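Local coordinates for protein transcriptional regulator, TetR family (Cytophaga hutchinsonii, PDB 3EUP) that probably acts as a transcriptional regulator of the TetR family, binding DNA through a helix-turn-helix domain and working as a dimer, at residues N96-D99 and G100-F103. Numbering follows the deposited sequence.
Sequences NDAD and GSLF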
loop_
_atom_site.group_PDB
_atom_site.type_symbol
_atom_site.label_atom_id
_atom_site.label_comp_id
_atom_site.label_asym_id
_atom_site.label_seq_id
_atom_site.Cartn_x
_atom_site.Cartn_y
_atom_site.Cartn_z
ATOM N N ASN A 96 -11.197 3.669 11.006
ATOM C CA ASN A 96 -12.274 2.717 11.289
ATOM C C ASN A 96 -13.639 3.308 11.681
ATOM O O ASN A 96 -14.640 2.603 11.577
ATOM C CB ASN A 96 -11.861 1.740 12.411
ATOM C CG ASN A 96 -10.583 0.940 12.071
ATOM O OD1 ASN A 96 -9.498 1.108 12.693
ATOM N ND2 ASN A 96 -10.719 0.059 11.098
ATOM N N ASP A 97 -13.695 4.547 12.188
ATOM C CA ASP A 97 -14.982 5.068 12.727
ATOM C C ASP A 97 -16.000 5.271 11.629
ATOM O O ASP A 97 -15.626 5.541 10.492
ATOM C CB ASP A 97 -14.806 6.390 13.499
ATOM C CG ASP A 97 -14.203 6.201 14.907
ATOM O OD1 ASP A 97 -14.019 5.056 15.374
ATOM O OD2 ASP A 97 -13.903 7.218 15.552
ATOM N N ALA A 98 -17.296 5.155 11.968
ATOM C CA ALA A 98 -18.372 5.379 11.003
ATOM C C ALA A 98 -18.091 4.604 9.710
ATOM O O ALA A 98 -18.311 5.092 8.582
ATOM C CB ALA A 98 -18.546 6.877 10.732
ATOM N N ASP A 99 -17.552 3.400 9.904
ATOM C CA ASP A 99 -17.188 2.492 8.825
ATOM C C ASP A 99 -16.321 3.115 7.731
ATOM O O ASP A 99 -16.550 2.892 6.569
ATOM C CB ASP A 99 -18.460 1.911 8.237
ATOM C CG ASP A 99 -18.212 0.670 7.433
ATOM O OD1 ASP A 99 -17.113 0.048 7.527
ATOM O OD2 ASP A 99 -19.133 0.333 6.672
ATOM N N GLY A 100 -15.310 3.876 8.135
ATOM C CA GLY A 100 -14.369 4.449 7.215
ATOM C C GLY A 100 -14.826 5.733 6.574
ATOM O O GLY A 100 -14.139 6.252 5.687
ATOM N N SER A 101 -15.983 6.264 6.980
ATOM C CA SER A 101 -16.558 7.390 6.233
ATOM C C SER A 101 -15.770 8.703 6.434
ATOM O O SER A 101 -15.912 9.634 5.654
ATOM C CB SER A 101 -18.068 7.553 6.509
ATOM O OG SER A 101 -18.298 8.109 7.758
ATOM N N LEU A 102 -14.891 8.756 7.427
ATOM C CA LEU A 102 -13.963 9.910 7.559
ATOM C C LEU A 102 -12.825 9.947 6.519
ATOM O O LEU A 102 -12.238 11.003 6.296
ATOM C CB LEU A 102 -13.364 9.986 8.968
ATOM C CG LEU A 102 -14.167 10.664 10.087
ATOM C CD1 LEU A 102 -15.704 10.725 9.879
ATOM C CD2 LEU A 102 -13.791 10.017 11.418
ATOM N N PHE A 103 -12.484 8.800 5.930
ATOM C CA PHE A 103 -11.503 8.737 4.846
ATOM C C PHE A 103 -12.178 8.943 3.509
ATOM O O PHE A 103 -13.370 8.656 3.365
ATOM C CB PHE A 103 -10.816 7.373 4.789
ATOM C CG PHE A 103 -9.429 7.366 5.363
ATOM C CD1 PHE A 103 -9.241 7.449 6.711
ATOM C CD2 PHE A 103 -8.324 7.224 4.550
ATOM C CE1 PHE A 103 -7.970 7.419 7.242
ATOM C CE2 PHE A 103 -7.059 7.219 5.080
ATOM C CZ PHE A 103 -6.892 7.312 6.423
HETATM O O HOH W 1 -13.569 6.888 9.148
#
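Asp97 O accepts a hydrogen bond from Gly100 N at 2.9 Å, and one residue on, Ala98 O accepts one from Ser101 N at 3.1 Å. The two bonds close one short left-handed 3-10-like turn just after helix 91-96, in which Ala98 and Asp99 take left-handed helical backbone angles. Gly100 ends this turn and departs from those angles, with a psi near zero. Gly100 has a positive phi (83°), a value that glycine readily adopts. A type I beta turn from Gly100 to Phe103 follows, closed by Phe103 N on Gly100 O at 3.0 Å.

Asp97 O is gripped twice, by Gly100 N and by a water. This water donates to Asp97 O at 2.8 Å and accepts from Leu102 N at 2.9 Å. The water thus bridges the two turns.

Asp99 turns its carboxylate away from the backbone N (chi1 -162°), and its OD1 makes a salt bridge with Arg182 NH2, which ties this surface loop to the start of helix 182-197. Leu102 packs on Lys77 of helix 55-78, while Phe103 is buried against Val70 of that helix and meets Tyr95 edge-to-face. The loop thus touches helix 55-78 and helix 182-197 on its way to helix 109-117, within the TetR-like C-terminal region.

The end of Leu102 turns back, with CD2 4.3 Å from Asp97 CB. The methyl of Ala98 points toward 100-103, and its CB lies 3.2 Å from Ser101 OG. With OG placed between its own N and carbonyl carbon (chi1 75°), Ser101 makes a weak second bond, from OG to Ala98 O, beside the one from its backbone N.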